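Local coordinates for spike protein S1 (Bat coronavirus HKU9, PDB 5GYQ) that forms the putative receptor-binding domain of the viral spike, the part that probably attaches the virion to a host-cell receptor at the start of infection, at residues 69-74 with 85-90; 78-83 with 100-105; 32-37 with 55-60. All coordinates share one frame; numbering follows the deposited sequence.

Contact 1: 69-74 with 85-90; sequences MRINET and DTFSLY. With NAG (2-acetamido-2-deoxy-beta-D-glucopyranose), chain B.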
loop_
_atom_site.group_PDB
_atom_site.type_symbol
_atom_site.label_atom_id
_atom_site.label_comp_id
_atom_site.label_asym_id
_atom_site.label_seq_id
_atom_site.Cartn_x
_atom_site.Cartn_y
_atom_site.Cartn_z
ATOM N N MET A 69 2.829 -0.077 -3.590
ATOM C CA MET A 69 2.773 -0.179 -5.046
ATOM C C MET A 69 2.740 1.209 -5.664
ATOM O O MET A 69 2.781 2.204 -4.951
ATOM C CB MET A 69 1.544 -0.975 -5.484
ATOM C CG MET A 69 0.227 -0.242 -5.249
ATOM S SD MET A 69 -1.084 -1.333 -4.655
ATOM C CE MET A 69 -0.606 -1.523 -2.938
ATOM N N ARG A 70 2.662 1.276 -6.987
ATOM C CA ARG A 70 2.466 2.549 -7.662
ATOM C C ARG A 70 1.060 2.600 -8.247
ATOM O O ARG A 70 0.438 1.560 -8.472
ATOM C CB ARG A 70 3.522 2.761 -8.751
ATOM C CG ARG A 70 3.549 1.711 -9.846
ATOM C CD ARG A 70 4.702 1.978 -10.803
ATOM N NE ARG A 70 5.976 2.045 -10.092
ATOM C CZ ARG A 70 6.965 2.882 -10.393
ATOM N NH1 ARG A 70 6.834 3.735 -11.400
ATOM N NH2 ARG A 70 8.086 2.869 -9.681
ATOM N N ILE A 71 0.559 3.807 -8.490
ATOM C CA ILE A 71 -0.838 3.979 -8.880
ATOM C C ILE A 71 -1.027 5.333 -9.562
ATOM O O ILE A 71 -0.447 6.323 -9.129
ATOM C CB ILE A 71 -1.767 3.849 -7.635
ATOM C CG1 ILE A 71 -3.244 3.827 -8.023
ATOM C CG2 ILE A 71 -1.483 4.952 -6.617
ATOM C CD1 ILE A 71 -4.166 3.524 -6.843
ATOM N N ASN A 72 -1.811 5.396 -10.637
ATOM C CA ASN A 72 -2.001 6.693 -11.278
ATOM C C ASN A 72 -3.288 7.355 -10.792
ATOM O O ASN A 72 -4.048 6.753 -10.029
ATOM C CB ASN A 72 -1.939 6.576 -12.818
ATOM C CG ASN A 72 -3.191 5.974 -13.462
ATOM O OD1 ASN A 72 -4.180 5.644 -12.807
ATOM N ND2 ASN A 72 -3.133 5.842 -14.790
ATOM N N GLU A 73 -3.513 8.597 -11.216
ATOM C CA GLU A 73 -4.571 9.436 -10.651
ATOM C C GLU A 73 -5.977 8.843 -10.779
ATOM O O GLU A 73 -6.755 8.890 -9.828
ATOM C CB GLU A 73 -4.541 10.821 -11.299
ATOM C CG GLU A 73 -5.589 11.789 -10.748
ATOM C CD GLU A 73 -5.244 12.336 -9.368
ATOM O OE1 GLU A 73 -6.130 12.940 -8.727
ATOM O OE2 GLU A 73 -4.090 12.173 -8.920
ATOM N N THR A 74 -6.299 8.298 -11.948
ATOM C CA THR A 74 -7.609 7.694 -12.186
ATOM C C THR A 74 -7.886 6.575 -11.183
ATOM O O THR A 74 -8.916 6.559 -10.488
ATOM C CB THR A 74 -7.709 7.118 -13.619
ATOM O OG1 THR A 74 -7.366 8.128 -14.577
ATOM C CG2 THR A 74 -9.115 6.604 -13.899
ATOM N N ASP A 85 -12.551 -0.623 -10.959
ATOM C CA ASP A 85 -11.813 -0.446 -12.207
ATOM C C ASP A 85 -10.758 -1.533 -12.325
ATOM O O ASP A 85 -10.692 -2.421 -11.479
ATOM C CB ASP A 85 -11.183 0.952 -12.293
ATOM C CG ASP A 85 -10.220 1.248 -11.150
ATOM O OD1 ASP A 85 -9.887 0.336 -10.370
ATOM O OD2 ASP A 85 -9.780 2.412 -11.043
ATOM N N THR A 86 -9.937 -1.467 -13.369
ATOM C CA THR A 86 -8.951 -2.517 -13.627
ATOM C C THR A 86 -8.003 -2.711 -12.449
ATOM O O THR A 86 -7.608 -3.837 -12.135
ATOM C CB THR A 86 -8.119 -2.217 -14.889
ATOM O OG1 THR A 86 -7.565 -0.900 -14.797
ATOM C CG2 THR A 86 -8.985 -2.303 -16.133
ATOM N N PHE A 87 -7.655 -1.610 -11.793
ATOM C CA PHE A 87 -6.763 -1.654 -10.637
ATOM C C PHE A 87 -7.339 -2.535 -9.533
ATOM O O PHE A 87 -6.694 -3.480 -9.083
ATOM C CB PHE A 87 -6.509 -0.238 -10.103
ATOM C CG PHE A 87 -5.460 -0.166 -9.021
ATOM C CD1 PHE A 87 -5.781 -0.436 -7.698
ATOM C CD2 PHE A 87 -4.158 0.183 -9.326
ATOM C CE1 PHE A 87 -4.820 -0.373 -6.703
ATOM C CE2 PHE A 87 -3.192 0.254 -8.338
ATOM C CZ PHE A 87 -3.521 -0.026 -7.023
ATOM N N SER A 88 -8.560 -2.227 -9.104
ATOM C CA SER A 88 -9.154 -2.912 -7.958
ATOM C C SER A 88 -9.733 -4.274 -8.324
ATOM O O SER A 88 -9.908 -5.135 -7.459
ATOM C CB SER A 88 -10.237 -2.042 -7.319
ATOM O OG SER A 88 -11.202 -1.634 -8.277
ATOM N N LEU A 89 -10.038 -4.470 -9.603
ATOM C CA LEU A 89 -10.595 -5.741 -10.041
ATOM C C LEU A 89 -9.507 -6.769 -10.324
ATOM O O LEU A 89 -9.718 -7.964 -10.128
ATOM C CB LEU A 89 -11.463 -5.552 -11.284
ATOM C CG LEU A 89 -12.796 -4.824 -11.092
ATOM C CD1 LEU A 89 -13.507 -4.661 -12.425
ATOM C CD2 LEU A 89 -13.678 -5.563 -10.094
ATOM N N TYR A 90 -8.340 -6.313 -10.773
ATOM C CA TYR A 90 -7.335 -7.256 -11.261
ATOM C C TYR A 90 -5.941 -7.133 -10.643
ATOM O O TYR A 90 -5.048 -7.901 -10.992
ATOM C CB TYR A 90 -7.207 -7.120 -12.780
ATOM C CG TYR A 90 -8.522 -7.194 -13.526
ATOM C CD1 TYR A 90 -9.229 -8.385 -13.608
ATOM C CD2 TYR A 90 -9.049 -6.073 -14.155
ATOM C CE1 TYR A 90 -10.428 -8.461 -14.294
ATOM C CE2 TYR A 90 -10.246 -6.135 -14.842
ATOM C CZ TYR A 90 -10.932 -7.335 -14.908
ATOM O OH TYR A 90 -12.123 -7.406 -15.588
HETATM C C1 NAG B . -4.190 5.314 -15.609
HETATM C C2 NAG B . -4.668 6.313 -16.638
HETATM C C3 NAG B . -5.903 5.773 -17.344
HETATM C C4 NAG B . -5.613 4.398 -17.941
HETATM C C5 NAG B . -4.943 3.468 -16.923
HETATM C C6 NAG B . -4.396 2.212 -17.560
HETATM C C7 NAG B . -4.104 8.653 -16.172
HETATM C C8 NAG B . -4.524 9.921 -15.493
HETATM N N2 NAG B . -4.936 7.610 -16.039
HETATM O O3 NAG B . -6.271 6.696 -18.360
HETATM O O4 NAG B . -6.826 3.749 -18.313
HETATM O O5 NAG B . -3.839 4.106 -16.259
HETATM O O6 NAG B . -3.849 1.329 -16.590
HETATM O O7 NAG B . -3.060 8.569 -16.812
#

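Contact 2: 78-83 with 100-105; sequences NLFNRV and GCLHAF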
loop_
_atom_site.group_PDB
_atom_site.type_symbol
_atom_site.label_atom_id
_atom_site.label_comp_id
_atom_site.label_asym_id
_atom_site.label_seq_id
_atom_site.Cartn_x
_atom_site.Cartn_y
_atom_site.Cartn_z
ATOM N N ASN A 78 -10.539 6.378 -8.026
ATOM C CA ASN A 78 -11.474 5.263 -7.909
ATOM C C ASN A 78 -11.263 4.472 -6.618
ATOM O O ASN A 78 -12.217 3.972 -6.022
ATOM C CB ASN A 78 -11.354 4.336 -9.115
ATOM C CG ASN A 78 -11.892 4.963 -10.379
ATOM O OD1 ASN A 78 -12.743 5.852 -10.326
ATOM N ND2 ASN A 78 -11.397 4.508 -11.526
ATOM N N LEU A 79 -10.008 4.363 -6.188
ATOM C CA LEU A 79 -9.677 3.655 -4.955
ATOM C C LEU A 79 -10.277 4.374 -3.754
ATOM O O LEU A 79 -10.884 3.749 -2.881
ATOM C CB LEU A 79 -8.160 3.525 -4.793
ATOM C CG LEU A 79 -7.666 2.750 -3.570
ATOM C CD1 LEU A 79 -8.123 1.304 -3.629
ATOM C CD2 LEU A 79 -6.153 2.828 -3.458
ATOM N N PHE A 80 -10.105 5.692 -3.723
ATOM C CA PHE A 80 -10.682 6.527 -2.671
ATOM C C PHE A 80 -12.212 6.481 -2.657
ATOM O O PHE A 80 -12.824 6.358 -1.597
ATOM C CB PHE A 80 -10.217 7.979 -2.827
ATOM C CG PHE A 80 -8.805 8.220 -2.374
ATOM C CD1 PHE A 80 -8.243 7.447 -1.371
ATOM C CD2 PHE A 80 -8.039 9.222 -2.947
ATOM C CE1 PHE A 80 -6.941 7.670 -0.949
ATOM C CE2 PHE A 80 -6.738 9.449 -2.529
ATOM C CZ PHE A 80 -6.189 8.670 -1.528
ATOM N N ASN A 81 -12.825 6.584 -3.834
ATOM C CA ASN A 81 -14.281 6.647 -3.922
ATOM C C ASN A 81 -14.938 5.273 -3.967
ATOM O O ASN A 81 -16.161 5.170 -4.028
ATOM C CB ASN A 81 -14.699 7.454 -5.146
ATOM C CG ASN A 81 -14.228 8.889 -5.075
ATOM O OD1 ASN A 81 -14.201 9.492 -4.001
ATOM N ND2 ASN A 81 -13.845 9.443 -6.216
ATOM N N ARG A 82 -14.114 4.228 -3.933
ATOM C CA ARG A 82 -14.582 2.847 -3.991
ATOM C C ARG A 82 -15.466 2.618 -5.219
ATOM O O ARG A 82 -16.613 2.176 -5.124
ATOM C CB ARG A 82 -15.296 2.485 -2.689
ATOM C CG ARG A 82 -14.306 2.487 -1.533
ATOM C CD ARG A 82 -14.917 2.259 -0.169
ATOM N NE ARG A 82 -13.873 2.335 0.851
ATOM C CZ ARG A 82 -14.070 2.170 2.153
ATOM N NH1 ARG A 82 -15.285 1.911 2.621
ATOM N NH2 ARG A 82 -13.045 2.261 2.990
ATOM N N VAL A 83 -14.894 2.945 -6.373
ATOM C CA VAL A 83 -15.477 2.675 -7.680
ATOM C C VAL A 83 -14.633 1.592 -8.353
ATOM O O VAL A 83 -13.407 1.673 -8.346
ATOM C CB VAL A 83 -15.515 3.951 -8.548
ATOM C CG1 VAL A 83 -15.848 3.622 -9.995
ATOM C CG2 VAL A 83 -16.503 4.956 -7.974
ATOM N N GLY A 100 -7.675 1.461 8.649
ATOM C CA GLY A 100 -6.315 1.868 8.351
ATOM C C GLY A 100 -6.234 3.080 7.446
ATOM O O GLY A 100 -7.131 3.910 7.453
ATOM N N CYS A 101 -5.165 3.190 6.662
ATOM C CA CYS A 101 -4.962 4.392 5.851
ATOM C C CYS A 101 -4.408 4.143 4.450
ATOM O O CYS A 101 -3.618 3.229 4.224
ATOM C CB CYS A 101 -4.031 5.362 6.583
ATOM S SG CYS A 101 -4.758 6.084 8.069
ATOM N N LEU A 102 -4.839 4.987 3.519
ATOM C CA LEU A 102 -4.302 5.035 2.168
ATOM C C LEU A 102 -3.417 6.263 2.040
ATOM O O LEU A 102 -3.895 7.398 2.145
ATOM C CB LEU A 102 -5.421 5.088 1.129
ATOM C CG LEU A 102 -6.491 4.003 1.189
ATOM C CD1 LEU A 102 -7.551 4.262 0.132
ATOM C CD2 LEU A 102 -5.867 2.633 1.002
ATOM N N HIS A 103 -2.128 6.036 1.821
ATOM C CA HIS A 103 -1.183 7.137 1.719
ATOM C C HIS A 103 -0.541 7.198 0.340
ATOM O O HIS A 103 0.346 6.408 0.014
ATOM C CB HIS A 103 -0.105 7.014 2.795
ATOM C CG HIS A 103 0.728 8.248 2.958
ATOM N ND1 HIS A 103 1.702 8.366 3.922
ATOM C CD2 HIS A 103 0.723 9.420 2.277
ATOM C CE1 HIS A 103 2.268 9.558 3.829
ATOM N NE2 HIS A 103 1.692 10.215 2.840
ATOM N N ALA A 104 -0.997 8.149 -0.466
ATOM C CA ALA A 104 -0.421 8.390 -1.777
ATOM C C ALA A 104 0.570 9.544 -1.706
ATOM O O ALA A 104 0.263 10.609 -1.162
ATOM C CB ALA A 104 -1.506 8.678 -2.792
ATOM N N PHE A 105 1.759 9.321 -2.254
ATOM C CA PHE A 105 2.835 10.302 -2.187
ATOM C C PHE A 105 3.497 10.486 -3.548
ATOM O O PHE A 105 3.419 9.611 -4.411
ATOM C CB PHE A 105 3.873 9.885 -1.140
ATOM C CG PHE A 105 4.433 8.502 -1.350
ATOM C CD1 PHE A 105 5.612 8.316 -2.054
ATOM C CD2 PHE A 105 3.789 7.390 -0.831
ATOM C CE1 PHE A 105 6.132 7.046 -2.242
ATOM C CE2 PHE A 105 4.304 6.121 -1.019
ATOM C CZ PHE A 105 5.477 5.951 -1.725
#

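Contact 3: 32-37 with 55-60; sequences FDFTVV and RLASMC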
loop_
_atom_site.group_PDB
_atom_site.type_symbol
_atom_site.label_atom_id
_atom_site.label_comp_id
_atom_site.label_asym_id
_atom_site.label_seq_id
_atom_site.Cartn_x
_atom_site.Cartn_y
_atom_site.Cartn_z
ATOM N N PHE A 32 8.138 0.390 15.736
ATOM C CA PHE A 32 8.171 0.803 14.342
ATOM C C PHE A 32 8.173 2.322 14.212
ATOM O O PHE A 32 7.428 3.011 14.904
ATOM C CB PHE A 32 6.980 0.204 13.588
ATOM C CG PHE A 32 6.905 0.610 12.144
ATOM C CD1 PHE A 32 5.846 1.373 11.678
ATOM C CD2 PHE A 32 7.891 0.227 11.252
ATOM C CE1 PHE A 32 5.772 1.746 10.348
ATOM C CE2 PHE A 32 7.824 0.598 9.920
ATOM C CZ PHE A 32 6.764 1.358 9.470
ATOM N N ASP A 33 9.017 2.837 13.327
ATOM C CA ASP A 33 9.078 4.273 13.082
ATOM C C ASP A 33 8.077 4.669 12.002
ATOM O O ASP A 33 8.378 4.611 10.810
ATOM C CB ASP A 33 10.495 4.693 12.685
ATOM C CG ASP A 33 10.648 6.201 12.573
ATOM O OD1 ASP A 33 11.660 6.656 11.997
ATOM O OD2 ASP A 33 9.757 6.935 13.056
ATOM N N PHE A 34 6.887 5.081 12.432
ATOM C CA PHE A 34 5.793 5.404 11.520
ATOM C C PHE A 34 6.091 6.588 10.607
ATOM O O PHE A 34 5.471 6.737 9.555
ATOM C CB PHE A 34 4.515 5.689 12.311
ATOM C CG PHE A 34 3.746 4.459 12.690
ATOM C CD1 PHE A 34 4.122 3.698 13.784
ATOM C CD2 PHE A 34 2.640 4.065 11.954
ATOM C CE1 PHE A 34 3.413 2.564 14.135
ATOM C CE2 PHE A 34 1.927 2.935 12.299
ATOM C CZ PHE A 34 2.316 2.182 13.394
ATOM N N THR A 35 7.038 7.425 11.019
ATOM C CA THR A 35 7.405 8.620 10.264
ATOM C C THR A 35 7.831 8.287 8.834
ATOM O O THR A 35 7.581 9.056 7.903
ATOM C CB THR A 35 8.548 9.381 10.969
ATOM O OG1 THR A 35 8.164 9.679 12.317
ATOM C CG2 THR A 35 8.865 10.676 10.241
ATOM N N VAL A 36 8.463 7.130 8.670
ATOM C CA VAL A 36 8.989 6.706 7.379
ATOM C C VAL A 36 7.884 6.549 6.336
ATOM O O VAL A 36 8.070 6.891 5.167
ATOM C CB VAL A 36 9.764 5.375 7.506
ATOM C CG1 VAL A 36 10.330 4.950 6.159
ATOM C CG2 VAL A 36 10.876 5.507 8.536
ATOM N N VAL A 37 6.730 6.049 6.764
ATOM C CA VAL A 37 5.635 5.789 5.839
ATOM C C VAL A 37 4.538 6.845 5.932
ATOM O O VAL A 37 3.522 6.750 5.243
ATOM C CB VAL A 37 5.012 4.402 6.081
ATOM C CG1 VAL A 37 6.054 3.317 5.874
ATOM C CG2 VAL A 37 4.424 4.321 7.478
ATOM N N ARG A 55 -3.898 10.999 14.606
ATOM C CA ARG A 55 -3.829 10.019 15.687
ATOM C C ARG A 55 -3.063 8.766 15.274
ATOM O O ARG A 55 -2.534 8.045 16.121
ATOM C CB ARG A 55 -5.240 9.632 16.138
ATOM C CG ARG A 55 -5.575 9.973 17.580
ATOM C CD ARG A 55 -4.743 9.159 18.553
ATOM N NE ARG A 55 -5.459 8.901 19.800
ATOM C CZ ARG A 55 -4.867 8.643 20.962
ATOM N NH1 ARG A 55 -3.544 8.627 21.044
ATOM N NH2 ARG A 55 -5.598 8.414 22.044
ATOM N N LEU A 56 -3.018 8.527 13.965
ATOM C CA LEU A 56 -2.440 7.319 13.367
ATOM C C LEU A 56 -1.125 6.867 14.006
ATOM O O LEU A 56 -1.033 5.764 14.545
ATOM C CB LEU A 56 -2.212 7.553 11.870
ATOM C CG LEU A 56 -2.348 6.424 10.841
ATOM C CD1 LEU A 56 -1.669 6.842 9.540
ATOM C CD2 LEU A 56 -1.799 5.087 11.325
ATOM N N ALA A 57 -0.114 7.725 13.938
ATOM C CA ALA A 57 1.241 7.343 14.322
ATOM C C ALA A 57 1.543 7.587 15.797
ATOM O O ALA A 57 2.703 7.556 16.203
ATOM C CB ALA A 57 2.249 8.088 13.460
ATOM N N SER A 58 0.506 7.820 16.597
ATOM C CA SER A 58 0.701 8.189 17.995
ATOM C C SER A 58 0.370 7.062 18.970
ATOM O O SER A 58 0.689 7.150 20.154
ATOM C CB SER A 58 -0.144 9.417 18.342
ATOM O OG SER A 58 -1.523 9.094 18.371
ATOM N N MET A 59 -0.271 6.006 18.483
ATOM C CA MET A 59 -0.697 4.927 19.369
ATOM C C MET A 59 -0.214 3.558 18.905
ATOM O O MET A 59 0.394 3.428 17.844
ATOM C CB MET A 59 -2.222 4.929 19.509
ATOM C CG MET A 59 -2.974 4.968 18.190
ATOM S SD MET A 59 -4.730 5.317 18.409
ATOM C CE MET A 59 -5.241 3.911 19.393
ATOM N N CYS A 60 -0.489 2.542 19.717
ATOM C CA CYS A 60 -0.054 1.180 19.428
ATOM C C CYS A 60 -1.165 0.372 18.767
ATOM O O CYS A 60 -2.336 0.739 18.833
ATOM C CB CYS A 60 0.410 0.482 20.709
ATOM S SG CYS A 60 1.861 1.231 21.488
#

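Contact 1: 69-74 with 85-90
Phe87 of a short helix meets Ile71 at the end of a strand. Phe87 CB heads toward the strand, and CG, anti to the backbone N (chi1 -173°), carries the ring on to it. Phe87 CD2 has Ile71 CG1 4.0 Å away; Phe87 CE2 closes on the same Ile71 CG1 at 3.6 Å. Ile71 CD1 lies over one face, a CH-pi contact 3.8 Å from the centroid of the Phe87 ring, and meets Phe87 CZ at 3.6 Å. At the ring's edge and in its plane is the carbonyl oxygen Arg70 O. Phe87 CZ also touches Met69 SD at 3.6 Å, an oblique Met-aromatic contact. Asp85 N-caps helix 86-90, its OD1 accepting from Ser88 N at 3.2 Å in a nearly straight bond, while its OD2 is hydrogen-bonded to Asn78 ND2 of helix 73-81. Asn72 caps helix 73-81 through OD1, which accepts from His75 N; its ND2 bears an N-linked NAG, whose N2 donates to Thr74 OG1 at 2.9 Å. Phe87 bridges helix 86-90 to the end of strand 63-71, where the chain turns into helix 73-81; Leu76 of that helix and Leu151 of strand 146-157 also pack on Ile71.

Contact 2: 78-83 with 100-105
Apolar packing joins Leu102 of the strand to Leu79 and Phe80 of the helix, and one methyl does most of the touching. Leu102 CD1 reaches Phe80 CD1 at 3.6 Å, arriving at the edge of the ring near its plane. Leu102 CB stands 3.6 Å from Phe80 CE1; the two side chains overlap along their flanks, pointing opposite ways. Phe80 CG lies anti to the carbonyl carbon (chi1 -76°), which brings the ring nearer the strand. Leu102 CD1 also meets Leu79 CG at 4.0 Å. This is helix-on-sheet packing: helix 73-81 lies against the five-stranded antiparallel sheet of the betacoronavirus S1 C-terminal domain, in which strand 100-111 runs between strands 146-157 and 43-49. Leu151 and Val153 of the first neighbour extend the apolar layer, while Gln45 and Gln47 of the second touch Phe80. Polar and covalent links surround the packing. Val83 N donates to Asn78 O at 2.9 Å, spanning the turn in which Arg82 takes positive phi, and Arg82 makes a cation-pi contact with Tyr49. A disulfide ties Cys101 to Cys48. His103, whose CB points away from the helix, is hydrogen-bonded at both ring nitrogens, ND1 to Val37 O and NE2 to Thr43 OG1.

Contact 3: 32-37 with 55-60
Phe34 and Ala57 touch CB to CB, 3.5 Å apart, at the place where the two loops come closest. The backbones are near each other here, with the CA atoms of Phe34 and Ala57 separated by 5.7 Å. Ala57 CB also lies 4.0 Å from Phe34 CG, approaching the ring obliquely. Farther along the phenyl group, Phe34 CE2 has a looser contact with Leu56 CD2 at 4.4 Å, again oblique to the ring. Within the same loop, Phe32 CD1 sits 3.5 Å above one face of the Phe34 ring, toward its rim, while Phe34 CE1 lies in plane at the edge of the Phe32 ring.

The next shell fixes the two backbones. On the Phe34 side, Val37 N donates to Phe34 O at 3.1 Å, closing a turn, and Asp33 OD2 accepts weak bonds from Thr35 N and Thr35 OG1. On the other side, Arg55 O is gripped twice, by Ser58 N and by Ser58 OG at 2.7 Å, both from the same face of the carbonyl plane; this tightens the turn carrying Ala57. Leu56 O accepts from the hydroxyl of Tyr61, and Cys60 is disulfide-bonded to Cys166.

Within the S1 C-terminal domain, the contact therefore joins the loop after strand 30-32, the middle strand of the small three-stranded parallel sheet, to the chain just past helix 53-56. Pro167 of strand 165-167 packs on both Phe34 and Cys60, while Val64 of strand 63-71 touches Phe34.

Overall arrangement
Contacts 1 and 2 share helix 73-81 and reach the same antiparallel sheet, and their centres lie 10 Å apart; they pack directly on each other where Ile71 CD1 of contact 1 comes within 4.0 Å of Leu79 CD2 of contact 2. Contact 3, beside the small parallel sheet, is about 19 Å from contact 2, centre to centre, yet touches it: Cys101 SG is 3.5 Å from Leu56 CD1. Contacts 1 and 3 lie on opposite sides of the chain's centre, 26 Å apart between centres, and do not touch. The glycan on Asn72 belongs to contact 1, whereas the side chain of Leu79 in contact 2 is about 12 Å from a bound NAG.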